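PDB 7JL4: tripartite motif-containing protein 65, which acts as an E3 ubiquitin ligase in innate immunity, autophagy and microRNA control, and is represented here by its PRY-SPRY (B30.2) domain. Local coordinates for residues C9-K14 with P158-L163; H73-R78 with L174-W179; P91-S96 with G108-G113; M142-A147 with A168-P173. All coordinates share one frame; numbering follows the deposited sequence. Where two conformers were deposited one is given.

Interaction 1 of 4, residues C9-K14 with P158-L163; sequences CPLRRK and PQTQPL
With SG swung opposite the backbone N (chi1 166°), Cys9 directs its sulfur at Thr160, whose own chi1 of -54° sets OG1 anti to the carbonyl carbon and turns it to meet that sulfur. Cys9 SG and Thr160 OG1 come within 3.2 Å. The sulfur also serves the helix that starts at Pro10: Cys9 is its N-cap, and SG accepts the amide of Arg12 in a long but fairly straight bond (Arg12 N to Cys9 SG 3.5 Å, 162° at the hydrogen). Replacing Cys9 by alanine removes the sulfur, and would probably leave the Arg12 amide without its capping acceptor and a gap beside Thr160 OG1. The other branch of the threonine does apolar work, CG2 reaching Leu11 CD2 at 3.9 Å, with the two side chains meeting at a slant. Thr160 lies between the first turn of helix 10-15 and the sheet edge, just ahead of strand 161-167, an outermost strand of the seven-stranded antiparallel sheet in the PRY-SPRY beta sandwich. Here the short N-terminal helix lies against the surface of the domain. Thr160 also touches Tyr154 of the adjacent strand 150-155. Arg12 adds its CB, 3.5 Å from Thr160 OG1, but the rest of the chain runs on fully extended past the threonine, and its guanidinium group finds Glu76 in a salt bridge through NH2. The backbone of the turn closes in ordinary helical fashion, with Arg13 N bonded to Cys9 O at 2.8 Å.

Interaction 2 of 4, residues H73-R78 with L174-W179; sequences HYWEVR and LTPVFW
Trp75 and Pro176 meet across the interior of the PRY-SPRY beta sandwich, each contributed by a different antiparallel sheet: strand 72-79 from one layer and strand 175-180 from the other. The two strands run the same way here and exchange no hydrogen bonds. Their backbones stand a full sheet-to-sheet spacing apart, the CA atoms of Trp75 and Pro176 being 10.1 Å from each other, and side chains alone bridge the interval.

The bridging is apolar. A chi1 of 54° places the Trp75 indole between the backbone N and the carbonyl carbon, from where its six-membered ring reaches the proline. Pro176 CG comes to 3.8 Å from Trp75 CZ2, approaching the indole at a slant. Phe68 meets the same indole, the two ring planes inclined by about 20°. One step along, Val77 CG2 touches Phe178 CE1 at 4.1 Å, again obliquely, and Leu186 and Leu188 of strand 185-188 touch both residues; this pair is less certain, as Val77 was modelled in two conformers.

Polar interactions belong to the other face of strand 72-79, where Tyr74 and Glu76 alternate with the inward residues. Glu76 there accepts a hydrogen bond from Trp16 NE1 at OE2. Tyr74 OH donates at 2.7 Å to Glu76 OE2, which receives it on its anti lone pair, the oxygen lying in the plane of the phenol ring.

Interaction 3 of 4, residues P91-S96 with G108-G113; sequences PQLPRS and GPSSWG. Unlike the reference sequence in segment 91-96: Ser96 (reference Cys). Unlike the reference sequence in segment 108-113: Ser110 (reference Cys).
Leu93 leans its end against two consecutive serines, Ser110 and Ser111, where the chain enters strand 111-116. From its CB, which remains 4.7 Å from Ser110 OG, the chain proceeds to a CG anti to the backbone N (chi1 -178°). This torsion carries CG toward Ser111, though CG itself touches neither serine, and CD1 then closes on both. At the tip the methyl groups part company. CD1 does the touching here: it lies 3.9 Å from Ser111 OG, 4.2 Å from Ser111 CB and 4.2 Å from Ser110 OG, so one methyl group is laid against both hydroxyls. CD2 packs instead on Val177 of strand 175-180, while Asn104 and Gln61 also touch the leucine. The serines reach this position through a type I beta turn from Gly108 to Ser111, which leads the chain into the strand. Ser110 replaces the cysteine of the reference sequence, so its hydroxyl is a feature of this construct. The contact thus draws the loop after strand 84-89 onto the entry of the next strand in the six-stranded sheet; in PRY-SPRY domains generally, loops between strands often form the target-binding surface, though no target is bound here. Ser111 OG has its polar partner in the amide of Gly106. No hydrogen bond links the two segments, so Leu93 and the serines are held by van der Waals contact, which fixes proximity more than direction.

Interaction 4 of 4, residues M142-A147 with A168-P173; sequences MDLDLA and ALFNQP
Beside the point where Leu146 meets Phe170, the carboxylate oxygen Asp145 OD1 accepts from the backbone amide of Ser148 and, weakly, from that of Ala147 as the chain bends away from strand 139-145. The bond from Ala147 N is 3.0 Å to Asp145 OD1, but bent to 122° at the hydrogen. Spanning two residues, it resembles an Asx turn. Leu146 sits within that bend and sends its side chain to the ring of Phe170. With CG anti to the carbonyl carbon (chi1 -62°), its CD2 reaches Phe170 CD2 at 3.5 Å, a close approach for two carbons, and Phe170 CE2 at 4.0 Å. The two side chains cross at about a right angle, and the methyl group comes to the ring at a slant. Leu144, two residues earlier and more deeply buried, adds a looser touch, its CD1 standing 4.4 Å from Phe170 CE2. The phenyl ring is further confined by its own segment: Ala168 CB lies 3.7 Å above one face, displaced toward the rim. All of these partners are apolar, and no hydrogen bond joins the segments. Phe170 belongs to the loop between strands 161-167 and 175-180, which passes from one sheet of the sandwich to the other. Its ring meets Trp112 of strand 111-116 edge-to-face, while Leu146 touches Phe68 and Leu144 packs on Trp75 of strand 72-79 and Leu151 of strand 150-155, so the phenylalanine lies between side chains of both sheets, Trp112 of one and Leu144 of the other.

How the interactions relate
Interaction 2 lies about 4 Å from the centre of the chain, and the others are disposed around it. It meets interaction 1 through the salt bridge of Arg12 NH2 with Glu76 OE1 (2.8 Å), and interaction 4 through neighbouring strands, where His73 O and Leu144 N are 2.7 Å apart in a probable hydrogen bond. Interaction 3 joins it by packing, Leu174 CD2 being 3.9 Å from Trp112 CZ3. Interactions 3 and 4 share an aromatic contact, with Trp112 CH2 3.6 Å from Phe170 CE1. Interactions 1 and 3, centres about 28 Å apart, do not touch. A glycerol, probably from crystallisation, lies about 6 Å from the Pro176 side chain.

Interaction 1 of 4, residues C9-K14 with P158-L163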
# COMPACT_ATOMS: atom_id res chain seq x y z
N CYS A 9 -21.61 3.76 -0.86
CA CYS A 9 -21.61 4.77 0.19
C CYS A 9 -21.32 6.16 -0.38
O CYS A 9 -20.33 6.32 -1.10
CB CYS A 9 -20.54 4.39 1.21
SG CYS A 9 -20.14 5.68 2.32
N PRO A 10 -22.14 7.17 -0.09
CA PRO A 10 -21.88 8.51 -0.64
C PRO A 10 -20.53 9.11 -0.23
O PRO A 10 -19.94 9.88 -1.01
CB PRO A 10 -23.05 9.36 -0.13
CG PRO A 10 -23.65 8.57 0.98
CD PRO A 10 -23.42 7.13 0.63
N LEU A 11 -20.03 8.80 0.97
CA LEU A 11 -18.69 9.25 1.32
C LEU A 11 -17.65 8.57 0.45
O LEU A 11 -16.71 9.22 -0.03
CB LEU A 11 -18.41 9.00 2.81
CG LEU A 11 -16.99 9.35 3.27
CD1 LEU A 11 -16.68 10.83 3.00
CD2 LEU A 11 -16.77 9.02 4.77
N ARG A 12 -17.82 7.28 0.19
CA ARG A 12 -16.89 6.59 -0.69
C ARG A 12 -16.97 7.17 -2.10
O ARG A 12 -15.95 7.32 -2.78
CB ARG A 12 -17.17 5.09 -0.69
CG ARG A 12 -16.19 4.23 -1.47
CD ARG A 12 -16.63 2.75 -1.43
NE ARG A 12 -15.77 1.89 -2.24
CZ ARG A 12 -16.10 0.67 -2.64
NH1 ARG A 12 -17.29 0.16 -2.30
NH2 ARG A 12 -15.25 -0.04 -3.38
N ARG A 13 -18.18 7.51 -2.54
CA ARG A 13 -18.31 8.08 -3.88
C ARG A 13 -17.58 9.42 -3.96
O ARG A 13 -17.02 9.76 -5.01
CB ARG A 13 -19.79 8.24 -4.25
CG ARG A 13 -20.04 8.53 -5.73
CD ARG A 13 -21.42 8.04 -6.16
NE ARG A 13 -21.50 6.61 -6.44
CZ ARG A 13 -21.08 6.05 -7.57
NH1 ARG A 13 -20.52 6.81 -8.50
NH2 ARG A 13 -21.20 4.75 -7.77
N LYS A 14 -17.59 10.20 -2.87
CA LYS A 14 -16.84 11.45 -2.87
C LYS A 14 -15.34 11.20 -2.98
O LYS A 14 -14.64 11.91 -3.71
CB LYS A 14 -17.16 12.26 -1.62
CG LYS A 14 -16.37 13.55 -1.47
CD LYS A 14 -16.71 14.26 -0.17
CE LYS A 14 -15.56 15.14 0.30
NZ LYS A 14 -16.05 16.41 0.92
N PRO A 158 -17.33 -3.40 6.18
CA PRO A 158 -18.68 -3.16 5.65
C PRO A 158 -19.11 -1.70 5.48
O PRO A 158 -20.07 -1.46 4.75
CB PRO A 158 -19.57 -3.83 6.69
CG PRO A 158 -18.81 -3.66 7.96
CD PRO A 158 -17.37 -3.80 7.60
N GLN A 159 -18.47 -0.75 6.16
CA GLN A 159 -18.75 0.66 5.94
C GLN A 159 -17.47 1.36 5.51
O GLN A 159 -16.37 0.83 5.68
CB GLN A 159 -19.24 1.40 7.18
CG GLN A 159 -20.52 0.96 7.77
CD GLN A 159 -20.72 1.58 9.14
OE1 GLN A 159 -20.67 0.90 10.16
NE2 GLN A 159 -21.01 2.88 9.14
N THR A 160 -17.65 2.58 5.03
CA THR A 160 -16.53 3.48 4.80
C THR A 160 -16.10 4.05 6.16
O THR A 160 -16.87 4.79 6.78
CB THR A 160 -16.93 4.59 3.84
OG1 THR A 160 -17.47 3.99 2.64
CG2 THR A 160 -15.72 5.45 3.49
N GLN A 161 -14.89 3.71 6.62
CA GLN A 161 -14.43 4.12 7.94
C GLN A 161 -12.97 4.54 7.88
O GLN A 161 -12.11 3.73 7.50
CB GLN A 161 -14.62 3.00 8.97
N PRO A 162 -12.65 5.79 8.22
CA PRO A 162 -11.24 6.18 8.28
C PRO A 162 -10.56 5.45 9.42
O PRO A 162 -11.12 5.27 10.50
CB PRO A 162 -11.29 7.69 8.53
CG PRO A 162 -12.66 7.95 9.11
CD PRO A 162 -13.57 6.86 8.64
N LEU A 163 -9.34 5.01 9.16
CA LEU A 163 -8.55 4.21 10.10
C LEU A 163 -7.45 5.01 10.77
O LEU A 163 -7.20 4.84 11.98
CB LEU A 163 -7.93 3.01 9.37
CG LEU A 163 -8.92 2.05 8.70
CD1 LEU A 163 -8.19 0.96 7.89
CD2 LEU A 163 -9.84 1.43 9.73

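Interaction 2 of 4, residues H73-R78 with L174-W179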
# COMPACT_ATOMS: atom_id res chain seq x y z
N HIS A 73 -5.53 12.51 -4.63
CA HIS A 73 -5.48 11.20 -5.28
C HIS A 73 -6.04 10.14 -4.33
O HIS A 73 -5.80 10.21 -3.12
CB HIS A 73 -4.02 10.85 -5.67
CG HIS A 73 -3.32 11.99 -6.37
ND1 HIS A 73 -3.56 12.28 -7.69
CD2 HIS A 73 -2.48 12.95 -5.91
CE1 HIS A 73 -2.85 13.35 -8.04
NE2 HIS A 73 -2.20 13.78 -6.97
N TYR A 74 -6.77 9.17 -4.88
CA TYR A 74 -7.40 8.13 -4.06
C TYR A 74 -7.37 6.82 -4.83
O TYR A 74 -7.59 6.80 -6.04
CB TYR A 74 -8.86 8.49 -3.70
CG TYR A 74 -9.60 7.39 -2.95
CD1 TYR A 74 -9.40 7.21 -1.59
CD2 TYR A 74 -10.47 6.53 -3.63
CE1 TYR A 74 -10.09 6.20 -0.89
CE2 TYR A 74 -11.14 5.49 -2.95
CZ TYR A 74 -10.93 5.34 -1.57
OH TYR A 74 -11.58 4.35 -0.84
N TRP A 75 -7.13 5.72 -4.12
CA TRP A 75 -7.21 4.41 -4.74
C TRP A 75 -7.57 3.37 -3.69
O TRP A 75 -7.46 3.62 -2.48
CB TRP A 75 -5.91 4.00 -5.44
CG TRP A 75 -4.71 4.06 -4.54
CD1 TRP A 75 -4.25 3.07 -3.69
CD2 TRP A 75 -3.82 5.19 -4.35
NE1 TRP A 75 -3.14 3.51 -3.01
CE2 TRP A 75 -2.85 4.80 -3.39
CE3 TRP A 75 -3.75 6.47 -4.92
CZ2 TRP A 75 -1.82 5.65 -2.98
CZ3 TRP A 75 -2.71 7.34 -4.50
CH2 TRP A 75 -1.76 6.91 -3.54
N GLU A 76 -8.00 2.21 -4.18
CA GLU A 76 -8.41 1.10 -3.33
C GLU A 76 -7.63 -0.15 -3.70
O GLU A 76 -7.28 -0.37 -4.86
CB GLU A 76 -9.92 0.85 -3.43
CG GLU A 76 -10.72 1.98 -2.76
CD GLU A 76 -12.21 1.91 -3.02
OE1 GLU A 76 -12.66 0.99 -3.74
OE2 GLU A 76 -12.95 2.76 -2.46
N VAL A 77 -7.37 -0.98 -2.69
CA VAL A 77 -6.58 -2.20 -2.81
C VAL A 77 -7.32 -3.30 -2.07
O VAL A 77 -7.86 -3.06 -0.98
CB VAL A 77 -5.17 -2.01 -2.19
CG1 VAL A 77 -4.37 -3.31 -2.23
CG2 VAL A 77 -4.42 -0.88 -2.85
N ARG A 78 -7.34 -4.51 -2.63
CA ARG A 78 -7.89 -5.66 -1.92
C ARG A 78 -6.78 -6.61 -1.48
O ARG A 78 -5.97 -7.04 -2.31
CB ARG A 78 -8.90 -6.42 -2.77
CG ARG A 78 -9.44 -7.64 -2.00
CD ARG A 78 -10.69 -8.22 -2.58
NE ARG A 78 -11.85 -7.34 -2.48
CZ ARG A 78 -12.60 -7.19 -1.39
NH1 ARG A 78 -12.29 -7.84 -0.27
NH2 ARG A 78 -13.64 -6.38 -1.40
N LEU A 174 5.56 11.05 -4.16
CA LEU A 174 5.28 9.85 -3.36
C LEU A 174 4.87 8.71 -4.28
O LEU A 174 4.00 8.87 -5.15
CB LEU A 174 4.15 10.09 -2.36
CG LEU A 174 4.47 11.08 -1.27
CD1 LEU A 174 3.17 11.55 -0.68
CD2 LEU A 174 5.30 10.37 -0.19
N THR A 175 5.50 7.55 -4.08
CA THR A 175 5.18 6.35 -4.84
C THR A 175 4.53 5.33 -3.93
O THR A 175 5.08 5.03 -2.86
CB THR A 175 6.47 5.76 -5.44
OG1 THR A 175 7.10 6.73 -6.29
CG2 THR A 175 6.14 4.54 -6.29
N PRO A 176 3.35 4.78 -4.27
CA PRO A 176 2.78 3.70 -3.46
C PRO A 176 3.74 2.52 -3.36
O PRO A 176 4.40 2.15 -4.34
CB PRO A 176 1.51 3.30 -4.23
CG PRO A 176 1.16 4.52 -5.08
CD PRO A 176 2.51 5.12 -5.44
N VAL A 177 3.79 1.90 -2.17
CA VAL A 177 4.71 0.80 -1.92
C VAL A 177 4.05 -0.15 -0.91
O VAL A 177 3.28 0.29 -0.06
CB VAL A 177 6.08 1.32 -1.45
CG1 VAL A 177 5.94 2.13 -0.15
CG2 VAL A 177 7.08 0.17 -1.29
N PHE A 178 4.31 -1.44 -1.07
CA PHE A 178 3.57 -2.49 -0.36
C PHE A 178 4.51 -3.57 0.15
O PHE A 178 5.51 -3.89 -0.50
CB PHE A 178 2.52 -3.11 -1.29
CG PHE A 178 1.56 -2.10 -1.84
CD1 PHE A 178 0.42 -1.76 -1.12
CD2 PHE A 178 1.81 -1.46 -3.05
CE1 PHE A 178 -0.47 -0.82 -1.59
CE2 PHE A 178 0.92 -0.50 -3.54
CZ PHE A 178 -0.22 -0.18 -2.80
N TRP A 179 4.16 -4.18 1.29
CA TRP A 179 4.85 -5.33 1.86
C TRP A 179 3.86 -6.48 1.97
O TRP A 179 2.69 -6.27 2.30
CB TRP A 179 5.40 -5.01 3.24
CG TRP A 179 5.97 -6.19 3.99
CD1 TRP A 179 7.23 -6.67 3.92
CD2 TRP A 179 5.28 -6.98 4.99
NE1 TRP A 179 7.39 -7.74 4.82
CE2 TRP A 179 6.20 -7.94 5.47
CE3 TRP A 179 3.98 -6.97 5.50
CZ2 TRP A 179 5.85 -8.89 6.44
CZ3 TRP A 179 3.63 -7.91 6.47
CH2 TRP A 179 4.57 -8.85 6.92

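Interaction 3 of 4, residues P91-S96 with G108-G113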
# COMPACT_ATOMS: atom_id res chain seq x y z
N PRO A 91 11.42 8.78 -3.16
CA PRO A 91 12.29 7.93 -3.99
C PRO A 91 13.46 7.27 -3.26
O PRO A 91 14.03 6.31 -3.79
CB PRO A 91 12.81 8.89 -5.07
CG PRO A 91 11.77 9.98 -5.15
CD PRO A 91 11.26 10.14 -3.75
N GLN A 92 13.87 7.74 -2.08
CA GLN A 92 15.08 7.21 -1.47
C GLN A 92 14.87 5.94 -0.65
O GLN A 92 15.82 5.47 -0.01
CB GLN A 92 15.74 8.27 -0.58
N LEU A 93 13.67 5.37 -0.65
CA LEU A 93 13.40 4.22 0.20
C LEU A 93 14.38 3.10 -0.12
O LEU A 93 14.49 2.70 -1.29
CB LEU A 93 11.96 3.74 0.04
CG LEU A 93 11.54 2.57 0.92
CD1 LEU A 93 11.50 3.00 2.40
CD2 LEU A 93 10.19 2.01 0.50
N PRO A 94 15.12 2.58 0.86
CA PRO A 94 16.09 1.52 0.56
C PRO A 94 15.44 0.23 0.08
O PRO A 94 14.36 -0.16 0.52
CB PRO A 94 16.81 1.31 1.90
CG PRO A 94 16.61 2.61 2.64
CD PRO A 94 15.23 3.06 2.24
N ARG A 95 16.13 -0.44 -0.84
CA ARG A 95 15.70 -1.73 -1.38
C ARG A 95 16.32 -2.92 -0.65
O ARG A 95 15.78 -4.03 -0.72
CB ARG A 95 16.07 -1.82 -2.87
CG ARG A 95 15.55 -0.68 -3.75
CD ARG A 95 14.17 -0.97 -4.25
NE ARG A 95 13.83 -0.17 -5.42
CZ ARG A 95 13.44 1.10 -5.37
NH1 ARG A 95 13.17 1.75 -6.51
NH2 ARG A 95 13.29 1.71 -4.20
N SER A 96 17.44 -2.73 0.04
CA SER A 96 18.18 -3.83 0.64
C SER A 96 17.61 -4.21 2.00
O SER A 96 17.04 -3.39 2.72
CB SER A 96 19.66 -3.50 0.80
OG SER A 96 19.82 -2.20 1.36
N GLY A 108 11.21 4.79 8.58
CA GLY A 108 12.09 5.93 8.51
C GLY A 108 11.30 7.17 8.12
O GLY A 108 10.08 7.12 7.95
N PRO A 109 11.98 8.30 8.00
CA PRO A 109 11.27 9.55 7.70
C PRO A 109 10.78 9.63 6.25
O PRO A 109 10.07 10.60 5.92
CB PRO A 109 12.31 10.62 7.99
CG PRO A 109 13.63 9.94 7.65
CD PRO A 109 13.43 8.50 8.13
N SER A 110 11.13 8.69 5.38
CA SER A 110 10.80 8.84 3.95
C SER A 110 9.58 8.05 3.52
O SER A 110 9.23 8.06 2.32
CB SER A 110 12.01 8.42 3.09
OG SER A 110 12.34 7.05 3.33
N SER A 111 8.88 7.40 4.45
CA SER A 111 7.73 6.60 4.07
C SER A 111 6.71 6.58 5.20
O SER A 111 7.02 6.89 6.36
CB SER A 111 8.17 5.19 3.69
OG SER A 111 8.82 4.57 4.77
N TRP A 112 5.49 6.22 4.83
CA TRP A 112 4.36 6.16 5.74
C TRP A 112 3.56 4.93 5.36
O TRP A 112 3.37 4.68 4.17
CB TRP A 112 3.46 7.42 5.56
CG TRP A 112 4.08 8.75 5.96
CD1 TRP A 112 3.82 9.46 7.10
CD2 TRP A 112 5.01 9.53 5.20
NE1 TRP A 112 4.53 10.65 7.09
CE2 TRP A 112 5.28 10.71 5.94
CE3 TRP A 112 5.62 9.38 3.95
CZ2 TRP A 112 6.15 11.71 5.49
CZ3 TRP A 112 6.50 10.35 3.51
CH2 TRP A 112 6.76 11.50 4.27
N GLY A 113 3.06 4.16 6.33
CA GLY A 113 2.38 2.93 5.97
C GLY A 113 1.39 2.48 7.02
O GLY A 113 1.37 2.99 8.15

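Interaction 4 of 4, residues M142-A147 with A168-P173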
# COMPACT_ATOMS: atom_id res chain seq x y z
N MET A 142 -6.73 4.44 0.21
CA MET A 142 -5.73 5.44 0.56
C MET A 142 -6.09 6.75 -0.13
O MET A 142 -6.15 6.80 -1.37
CB MET A 142 -4.32 4.99 0.16
CG MET A 142 -3.87 3.72 0.96
SD MET A 142 -2.34 3.04 0.32
CE MET A 142 -1.18 4.34 0.69
N ASP A 143 -6.32 7.79 0.68
CA ASP A 143 -6.69 9.13 0.22
C ASP A 143 -5.53 10.07 0.49
O ASP A 143 -5.22 10.35 1.66
CB ASP A 143 -7.95 9.61 0.94
CG ASP A 143 -8.50 10.90 0.36
OD1 ASP A 143 -8.59 10.99 -0.88
OD2 ASP A 143 -8.84 11.79 1.15
N LEU A 144 -4.90 10.57 -0.57
CA LEU A 144 -3.67 11.35 -0.51
C LEU A 144 -3.99 12.77 -0.96
O LEU A 144 -4.11 13.02 -2.16
CB LEU A 144 -2.61 10.73 -1.42
CG LEU A 144 -1.21 11.29 -1.31
CD1 LEU A 144 -0.72 11.14 0.15
CD2 LEU A 144 -0.28 10.51 -2.26
N ASP A 145 -4.16 13.69 -0.01
CA ASP A 145 -4.51 15.08 -0.32
C ASP A 145 -3.22 15.89 -0.24
O ASP A 145 -2.79 16.32 0.84
CB ASP A 145 -5.59 15.61 0.61
CG ASP A 145 -5.97 17.07 0.35
OD1 ASP A 145 -5.23 17.81 -0.34
OD2 ASP A 145 -7.04 17.48 0.84
N LEU A 146 -2.59 16.09 -1.40
CA LEU A 146 -1.29 16.74 -1.38
C LEU A 146 -1.41 18.25 -1.37
O LEU A 146 -0.39 18.94 -1.23
CB LEU A 146 -0.44 16.25 -2.56
CG LEU A 146 -0.18 14.75 -2.50
CD1 LEU A 146 0.64 14.31 -3.70
CD2 LEU A 146 0.54 14.37 -1.16
N ALA A 147 -2.62 18.77 -1.49
CA ALA A 147 -2.83 20.19 -1.23
C ALA A 147 -2.69 20.48 0.26
O ALA A 147 -2.04 21.44 0.67
CB ALA A 147 -4.19 20.63 -1.73
N ALA A 168 1.79 15.71 6.82
CA ALA A 168 3.20 15.96 6.52
C ALA A 168 3.27 17.06 5.47
O ALA A 168 2.34 17.24 4.69
CB ALA A 168 3.90 14.72 5.97
N LEU A 169 4.41 17.74 5.43
CA LEU A 169 4.68 18.68 4.34
C LEU A 169 5.52 17.94 3.30
O LEU A 169 6.74 18.04 3.25
CB LEU A 169 5.39 19.92 4.88
CG LEU A 169 4.57 20.67 5.93
CD1 LEU A 169 5.09 22.08 6.10
CD2 LEU A 169 3.08 20.71 5.55
N PHE A 170 4.83 17.16 2.46
CA PHE A 170 5.51 16.28 1.51
C PHE A 170 6.36 17.10 0.54
O PHE A 170 5.86 18.04 -0.08
CB PHE A 170 4.49 15.45 0.74
CG PHE A 170 3.68 14.52 1.61
CD1 PHE A 170 4.28 13.41 2.20
CD2 PHE A 170 2.33 14.76 1.83
CE1 PHE A 170 3.53 12.53 3.01
CE2 PHE A 170 1.57 13.90 2.64
CZ PHE A 170 2.17 12.78 3.23
N ASN A 171 7.65 16.76 0.41
CA ASN A 171 8.59 17.59 -0.35
C ASN A 171 9.26 16.87 -1.52
O ASN A 171 10.20 17.43 -2.12
CB ASN A 171 9.65 18.19 0.56
CG ASN A 171 10.57 17.15 1.20
OD1 ASN A 171 10.53 15.96 0.87
ND2 ASN A 171 11.42 17.61 2.10
N GLN A 172 8.81 15.67 -1.86
CA GLN A 172 9.22 14.90 -3.02
C GLN A 172 7.99 14.15 -3.48
O GLN A 172 7.03 14.00 -2.71
CB GLN A 172 10.34 13.90 -2.69
CG GLN A 172 11.72 14.47 -2.81
CD GLN A 172 12.80 13.51 -2.40
OE1 GLN A 172 12.93 13.15 -1.23
NE2 GLN A 172 13.56 13.05 -3.38
N PRO A 173 7.97 13.67 -4.74
CA PRO A 173 6.88 12.79 -5.19
C PRO A 173 6.79 11.52 -4.35
O PRO A 173 7.80 10.98 -3.90
CB PRO A 173 7.27 12.46 -6.63
CG PRO A 173 8.13 13.63 -7.08
CD PRO A 173 8.93 13.97 -5.82